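Local coordinates for possible sortase-like protein (Corynebacterium diphtheriae, PDB 5UUS), which is probably a membrane-anchored class E-like sortase, a cysteine transpeptidase-type enzyme with hydrolase activity, at residues P35-M44 with F53-T61; Q77-F85 with V112-Y121. One frame throughout, in Å; residues are numbered along the deposited sequence.

Interaction 1: residues P35-M44 with F53-T61; sequences PELGEAFARM and FQFAIVEGT
Ile57 and Ala42 share the straightest of six backbone hydrogen bonds that close this antiparallel hairpin: Ile57 N reaches Ala42 O at 2.7 Å with 172° at the hydrogen. Toward the open end the carbonyl of Ile57 accepts from Phe41 N, and because Phe41 and Ala42 both face Ile57, strand 40-44 carries a classic beta bulge, shifting the register by one. At the other end, next to the connecting loop, Met44 and Phe55 exchange bonds in both directions. Beyond the bulge the pairing runs on into the type II turn Glu36-Glu39, where Gly38 N donates to Glu59 O and Glu59 N returns a bond to Glu39 O.

The Glu59 side chain leaves with CG anti to its backbone N (chi1 175°) and folds at the next bond, carrying the carboxylate under Pro35 and beside Phe41. Its OE1 lies 3.5 Å from Pro35 CG and 3.6 Å from Phe41 CE1, the ring and carboxylate planes standing 76° apart. Pro35 CB covers one face of the same ring. The charge is taken up by a hydrogen bond between OE1 and His72 and a weak one between OE2 and Asn74.

On the face carrying Ala42 and Met44, Ile57 points CD1 at Met44 CB, 3.8 Å away, their side chains meeting at about a right angle, while its CG2 touches the Phe41 ring at CE1. The other face is more exposed: Ala40 CB meets Ala56 CB at 4.1 Å, Val58 packs CG1 on Gly38 C and CG2 on Ala40 N, and Arg43 runs alongside Gln54. The larger apolar side chains Ile57 and Met44, with Ala42, are thus buried on one face of the sortase sheet, and a largely apolar setting around the Glu59 carboxylate would probably strengthen its pairing with His72.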
# COMPACT_ATOMS: atom_id res chain seq x y z
N PRO A 35 -1.86 6.70 -14.95
CA PRO A 35 -0.96 7.76 -14.51
C PRO A 35 0.16 7.98 -15.53
O PRO A 35 0.68 7.04 -16.15
CB PRO A 35 -0.44 7.26 -13.15
CG PRO A 35 -0.90 5.85 -13.04
CD PRO A 35 -2.09 5.70 -13.90
N GLU A 36 0.48 9.24 -15.74
CA GLU A 36 1.57 9.63 -16.59
C GLU A 36 2.92 9.14 -16.04
O GLU A 36 3.25 9.39 -14.87
CB GLU A 36 1.56 11.15 -16.75
CG GLU A 36 2.51 11.67 -17.80
CD GLU A 36 2.49 13.19 -17.91
OE1 GLU A 36 1.73 13.84 -17.17
OE2 GLU A 36 3.25 13.74 -18.74
N LEU A 37 3.68 8.46 -16.88
CA LEU A 37 4.98 7.92 -16.51
C LEU A 37 5.90 8.95 -15.87
O LEU A 37 6.08 10.06 -16.37
CB LEU A 37 5.67 7.32 -17.72
CG LEU A 37 5.76 5.79 -17.72
CD1 LEU A 37 4.38 5.18 -17.61
CD2 LEU A 37 6.45 5.32 -18.98
N GLY A 38 6.47 8.58 -14.72
CA GLY A 38 7.43 9.43 -14.06
C GLY A 38 6.81 10.62 -13.35
O GLY A 38 7.53 11.44 -12.79
N GLU A 39 5.49 10.74 -13.36
CA GLU A 39 4.82 11.85 -12.68
C GLU A 39 4.14 11.41 -11.40
O GLU A 39 3.75 10.25 -11.27
CB GLU A 39 3.79 12.51 -13.61
CG GLU A 39 4.42 13.10 -14.87
CD GLU A 39 5.51 14.14 -14.58
OE1 GLU A 39 5.32 14.99 -13.68
OE2 GLU A 39 6.57 14.10 -15.25
N ALA A 40 4.00 12.35 -10.46
CA ALA A 40 3.30 12.10 -9.20
C ALA A 40 1.81 12.00 -9.44
O ALA A 40 1.24 12.87 -10.08
CB ALA A 40 3.58 13.20 -8.20
N PHE A 41 1.17 10.95 -8.95
CA PHE A 41 -0.28 10.81 -9.16
C PHE A 41 -0.99 10.52 -7.85
O PHE A 41 -2.21 10.39 -7.81
CB PHE A 41 -0.59 9.69 -10.16
CG PHE A 41 -0.23 8.31 -9.65
CD1 PHE A 41 1.08 7.84 -9.73
CD2 PHE A 41 -1.20 7.49 -9.11
CE1 PHE A 41 1.43 6.58 -9.26
CE2 PHE A 41 -0.87 6.22 -8.63
CZ PHE A 41 0.46 5.77 -8.71
N ALA A 42 -0.22 10.37 -6.77
CA ALA A 42 -0.83 10.06 -5.48
C ALA A 42 0.05 10.51 -4.33
O ALA A 42 1.21 10.88 -4.52
CB ALA A 42 -1.13 8.57 -5.36
N ARG A 43 -0.52 10.48 -3.14
CA ARG A 43 0.19 10.86 -1.94
C ARG A 43 -0.11 9.85 -0.85
O ARG A 43 -1.25 9.43 -0.69
CB ARG A 43 -0.21 12.26 -1.51
CG ARG A 43 0.54 12.75 -0.31
CD ARG A 43 0.16 14.19 -0.02
NE ARG A 43 0.52 15.09 -1.10
CZ ARG A 43 -0.24 16.10 -1.50
NH1 ARG A 43 -1.41 16.32 -0.92
NH2 ARG A 43 0.16 16.89 -2.50
N MET A 44 0.91 9.45 -0.09
CA MET A 44 0.67 8.51 1.01
C MET A 44 1.05 9.07 2.37
O MET A 44 2.01 9.83 2.49
CB MET A 44 1.40 7.17 0.78
CG MET A 44 2.93 7.24 0.71
SD MET A 44 3.66 5.57 0.57
CE MET A 44 3.41 4.92 2.22
N PHE A 53 4.84 12.91 8.11
CA PHE A 53 5.19 11.85 7.17
C PHE A 53 4.19 11.81 6.02
O PHE A 53 3.05 11.38 6.19
CB PHE A 53 5.23 10.48 7.87
CG PHE A 53 5.79 9.38 6.99
CD1 PHE A 53 7.12 8.99 7.11
CD2 PHE A 53 4.98 8.73 6.06
CE1 PHE A 53 7.63 7.98 6.31
CE2 PHE A 53 5.49 7.73 5.25
CZ PHE A 53 6.82 7.36 5.38
N GLN A 54 4.63 12.26 4.86
CA GLN A 54 3.82 12.16 3.65
C GLN A 54 4.75 12.22 2.45
O GLN A 54 5.73 12.96 2.43
CB GLN A 54 2.77 13.28 3.58
CG GLN A 54 3.33 14.66 3.50
CD GLN A 54 2.25 15.70 3.48
OE1 GLN A 54 1.62 15.98 4.50
NE2 GLN A 54 1.99 16.27 2.30
N PHE A 55 4.45 11.39 1.48
CA PHE A 55 5.27 11.31 0.29
C PHE A 55 4.38 11.27 -0.93
O PHE A 55 3.37 10.59 -0.92
CB PHE A 55 6.14 10.08 0.34
CG PHE A 55 7.33 10.22 1.25
CD1 PHE A 55 8.53 10.71 0.76
CD2 PHE A 55 7.23 9.86 2.59
CE1 PHE A 55 9.63 10.84 1.60
CE2 PHE A 55 8.33 10.00 3.45
CZ PHE A 55 9.52 10.49 2.95
N ALA A 56 4.78 11.98 -1.97
CA ALA A 56 4.18 11.81 -3.28
C ALA A 56 4.58 10.45 -3.84
O ALA A 56 5.70 9.95 -3.61
CB ALA A 56 4.61 12.94 -4.22
N ILE A 57 3.66 9.83 -4.56
CA ILE A 57 3.97 8.60 -5.24
C ILE A 57 4.04 8.86 -6.71
O ILE A 57 3.14 9.47 -7.27
CB ILE A 57 2.94 7.52 -4.93
CG1 ILE A 57 2.91 7.26 -3.42
CG2 ILE A 57 3.26 6.26 -5.70
CD1 ILE A 57 1.71 6.43 -2.97
N VAL A 58 5.12 8.40 -7.34
CA VAL A 58 5.36 8.61 -8.76
C VAL A 58 5.06 7.32 -9.55
O VAL A 58 5.16 6.22 -9.01
CB VAL A 58 6.84 9.06 -8.95
CG1 VAL A 58 7.43 8.65 -10.27
CG2 VAL A 58 6.98 10.57 -8.70
N GLU A 59 4.69 7.44 -10.83
CA GLU A 59 4.46 6.26 -11.67
C GLU A 59 5.75 5.74 -12.26
O GLU A 59 6.40 6.43 -13.05
CB GLU A 59 3.47 6.60 -12.80
CG GLU A 59 3.25 5.46 -13.79
CD GLU A 59 2.42 4.30 -13.21
OE1 GLU A 59 2.05 4.35 -12.01
OE2 GLU A 59 2.15 3.34 -13.96
N GLY A 60 6.13 4.51 -11.90
CA GLY A 60 7.39 3.95 -12.34
C GLY A 60 8.36 3.66 -11.18
O GLY A 60 8.31 4.31 -10.13
N THR A 61 9.25 2.70 -11.37
CA THR A 61 10.19 2.34 -10.31
C THR A 61 11.64 2.42 -10.75
O THR A 61 12.50 1.72 -10.20
CB THR A 61 9.92 0.91 -9.76
OG1 THR A 61 9.81 -0.01 -10.84
CG2 THR A 61 8.64 0.87 -8.98

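Interaction 2: residues Q77-F85 with V112-Y121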
# COMPACT_ATOMS: atom_id res chain seq x y z
N GLN A 77 -1.86 -2.87 -9.69
CA GLN A 77 -3.12 -2.15 -9.58
C GLN A 77 -2.88 -0.80 -8.95
O GLN A 77 -1.78 -0.51 -8.48
CB GLN A 77 -4.15 -2.96 -8.77
CG GLN A 77 -4.78 -4.11 -9.57
CD GLN A 77 -3.79 -5.26 -9.91
OE1 GLN A 77 -3.18 -5.87 -9.03
NE2 GLN A 77 -3.66 -5.55 -11.20
N LEU A 78 -3.90 0.04 -8.99
CA LEU A 78 -3.82 1.41 -8.53
C LEU A 78 -4.63 1.51 -7.22
O LEU A 78 -5.28 0.55 -6.83
CB LEU A 78 -4.34 2.36 -9.63
CG LEU A 78 -3.43 2.46 -10.86
CD1 LEU A 78 -4.15 3.17 -12.06
CD2 LEU A 78 -2.15 3.19 -10.48
N PRO A 79 -4.57 2.65 -6.53
CA PRO A 79 -5.16 2.69 -5.19
C PRO A 79 -6.66 2.40 -5.16
O PRO A 79 -7.38 2.94 -5.98
CB PRO A 79 -4.89 4.13 -4.73
CG PRO A 79 -3.64 4.50 -5.44
CD PRO A 79 -3.76 3.86 -6.79
N GLY A 80 -7.11 1.56 -4.22
CA GLY A 80 -8.52 1.27 -4.08
C GLY A 80 -9.00 0.10 -4.92
O GLY A 80 -10.14 -0.34 -4.81
N GLU A 81 -8.12 -0.42 -5.75
CA GLU A 81 -8.48 -1.51 -6.64
C GLU A 81 -8.27 -2.87 -6.02
O GLU A 81 -7.32 -3.10 -5.26
CB GLU A 81 -7.65 -1.41 -7.92
CG GLU A 81 -7.80 -0.07 -8.63
CD GLU A 81 -7.18 -0.04 -10.02
OE1 GLU A 81 -6.26 -0.84 -10.29
OE2 GLU A 81 -7.64 0.78 -10.85
N ARG A 82 -9.15 -3.80 -6.38
CA ARG A 82 -8.98 -5.20 -6.00
C ARG A 82 -7.75 -5.74 -6.72
O ARG A 82 -7.54 -5.45 -7.90
CB ARG A 82 -10.24 -5.99 -6.35
CG ARG A 82 -11.48 -5.47 -5.59
CD ARG A 82 -12.70 -6.36 -5.86
NE ARG A 82 -13.92 -5.83 -5.26
CZ ARG A 82 -14.41 -6.20 -4.08
NH1 ARG A 82 -13.79 -7.13 -3.33
NH2 ARG A 82 -15.53 -5.64 -3.64
N GLY A 83 -6.91 -6.49 -6.00
CA GLY A 83 -5.60 -6.87 -6.53
C GLY A 83 -4.54 -6.29 -5.63
O GLY A 83 -4.71 -6.22 -4.41
N ASN A 84 -3.43 -5.84 -6.23
CA ASN A 84 -2.27 -5.43 -5.45
C ASN A 84 -1.69 -4.10 -5.97
O ASN A 84 -1.19 -4.02 -7.10
CB ASN A 84 -1.22 -6.55 -5.49
CG ASN A 84 -0.10 -6.37 -4.49
OD1 ASN A 84 0.04 -5.33 -3.82
ND2 ASN A 84 0.75 -7.40 -4.39
N PHE A 85 -1.82 -3.06 -5.16
CA PHE A 85 -1.24 -1.76 -5.49
C PHE A 85 0.17 -1.73 -4.86
O PHE A 85 0.30 -1.61 -3.65
CB PHE A 85 -2.15 -0.64 -4.95
CG PHE A 85 -1.47 0.70 -4.82
CD1 PHE A 85 -0.94 1.34 -5.94
CD2 PHE A 85 -1.37 1.33 -3.58
CE1 PHE A 85 -0.28 2.57 -5.82
CE2 PHE A 85 -0.72 2.57 -3.45
CZ PHE A 85 -0.17 3.18 -4.58
N VAL A 112 -3.83 6.57 1.42
CA VAL A 112 -3.41 6.92 0.06
C VAL A 112 -4.46 7.82 -0.59
O VAL A 112 -5.64 7.49 -0.67
CB VAL A 112 -3.17 5.67 -0.80
CG1 VAL A 112 -2.56 6.04 -2.15
CG2 VAL A 112 -2.22 4.72 -0.06
N GLU A 113 -4.00 8.96 -1.05
CA GLU A 113 -4.84 9.93 -1.70
C GLU A 113 -4.52 9.97 -3.19
O GLU A 113 -3.34 10.05 -3.58
CB GLU A 113 -4.58 11.29 -1.06
CG GLU A 113 -5.36 12.41 -1.60
CD GLU A 113 -4.80 13.75 -1.12
OE1 GLU A 113 -3.73 13.79 -0.44
OE2 GLU A 113 -5.43 14.77 -1.44
N THR A 114 -5.56 9.93 -4.03
CA THR A 114 -5.35 10.29 -5.42
C THR A 114 -6.08 11.61 -5.72
O THR A 114 -6.71 12.20 -4.84
CB THR A 114 -5.83 9.19 -6.39
OG1 THR A 114 -7.26 9.19 -6.44
CG2 THR A 114 -5.32 7.82 -5.94
N ARG A 115 -6.03 12.06 -6.96
CA ARG A 115 -6.80 13.27 -7.32
C ARG A 115 -8.34 13.12 -7.17
O ARG A 115 -9.05 14.11 -7.06
CB ARG A 115 -6.42 13.70 -8.72
CG ARG A 115 -4.96 14.18 -8.82
CD ARG A 115 -4.63 14.50 -10.26
NE ARG A 115 -3.26 14.94 -10.53
CZ ARG A 115 -2.74 16.13 -10.20
NH1 ARG A 115 -3.46 17.03 -9.52
NH2 ARG A 115 -1.48 16.41 -10.53
N THR A 116 -8.84 11.88 -7.13
CA THR A 116 -10.27 11.67 -7.03
C THR A 116 -10.71 10.88 -5.79
O THR A 116 -11.91 10.71 -5.60
CB THR A 116 -10.80 10.91 -8.27
OG1 THR A 116 -10.11 9.66 -8.37
CG2 THR A 116 -10.58 11.69 -9.55
N SER A 117 -9.79 10.41 -4.95
CA SER A 117 -10.22 9.44 -3.95
C SER A 117 -9.32 9.38 -2.71
O SER A 117 -8.19 9.86 -2.72
CB SER A 117 -10.28 8.04 -4.57
OG SER A 117 -8.96 7.56 -4.81
N TRP A 118 -9.85 8.77 -1.65
CA TRP A 118 -9.09 8.43 -0.45
C TRP A 118 -9.20 6.92 -0.27
O TRP A 118 -10.29 6.37 -0.44
CB TRP A 118 -9.62 9.15 0.80
CG TRP A 118 -9.34 10.61 0.86
CD1 TRP A 118 -10.20 11.65 0.51
CD2 TRP A 118 -8.13 11.24 1.32
NE1 TRP A 118 -9.58 12.86 0.71
CE2 TRP A 118 -8.31 12.64 1.21
CE3 TRP A 118 -6.91 10.75 1.81
CZ2 TRP A 118 -7.32 13.55 1.57
CZ3 TRP A 118 -5.92 11.65 2.18
CH2 TRP A 118 -6.13 13.05 2.06
N SER A 119 -8.07 6.26 0.05
CA SER A 119 -8.04 4.84 0.38
C SER A 119 -7.35 4.67 1.73
O SER A 119 -6.40 5.39 2.04
CB SER A 119 -7.27 4.03 -0.68
OG SER A 119 -7.79 4.23 -1.97
N VAL A 120 -7.86 3.75 2.54
CA VAL A 120 -7.18 3.39 3.77
C VAL A 120 -6.83 1.93 3.67
O VAL A 120 -7.72 1.09 3.49
CB VAL A 120 -8.04 3.62 5.01
CG1 VAL A 120 -7.32 3.12 6.27
CG2 VAL A 120 -8.41 5.11 5.11
N TYR A 121 -5.54 1.63 3.77
CA TYR A 121 -5.06 0.27 3.93
C TYR A 121 -4.57 0.03 5.36
O TYR A 121 -4.13 0.96 6.03
CB TYR A 121 -3.92 -0.02 2.96
CG TYR A 121 -4.28 0.03 1.50
CD1 TYR A 121 -4.23 1.24 0.80
CD2 TYR A 121 -4.61 -1.13 0.80
CE1 TYR A 121 -4.54 1.29 -0.57
CE2 TYR A 121 -4.91 -1.09 -0.57
CZ TYR A 121 -4.87 0.13 -1.24
OH TYR A 121 -5.15 0.19 -2.59
O HOH W 1 -5.40 -2.12 -3.63
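Tyr121 and Gly80 join a turn to the face of a beta hairpin in a buried contact, made by side chains and the turn backbone, without strand pairing between the segments. The type II turn from Leu78 to Glu81, just ahead of strand 83-88, lies over the hairpin formed by strands 109-114 and 117-123. Gly80 N donates to Tyr121 OH at 2.9 Å, almost straight at 174°. The same hydroxyl donates to a water in the plane of the ring, and that water in turn donates to Glu81 O at 2.7 Å, so two routes tie the phenol to the turn.

In the closed sheet of the sortase beta-barrel, the turn before strand 83-88 thereby meets a hairpin that is not its neighbour in the sheet, and Met190 on strand 188-193 touches the side chains of Phe85, Val112 and Tyr121. Pro79 is the apolar wedge: its CG sits 3.8 Å from both Val112 CG1 and Thr114 CG2, and it also covers one face of the Phe85 ring. With OG1 lodged between backbone N and carbonyl carbon (chi1 75°), Thr114 turns its methyl to the proline and its hydroxyl to Thr116 N, closing an ST turn at the hairpin's tip. Phe85 CE2 approaches Val112 CG1 to 4.1 Å from the opposite direction. Ser119 OG packs on Gly80 CA at 3.7 Å; its hydrogen bond goes to His214 on strand 204-216.

In the fold
The two contacts meet on neighbouring strands of one sheet, 40-45 and 109-114, with centres about 12 Å apart. Interaction 1 is the more exposed: a hairpin of adjacent strands held by backbone hydrogen bonds interrupted by a bulge, with only one face well buried. Interaction 2 lies deeper, joins parts farther apart in sequence, and relies on a phenol, a water and apolar side chains. Residues at their border connect them: Arg43 pairs with Glu113 through the backbone, with a long, weak ion pair in addition, Ala42 CB packs on Glu113 O at 3.2 Å, and Pro35 and Phe41 both rest on Leu78. His72 serves both, bonding Glu59 in the first and Gln77 in the second.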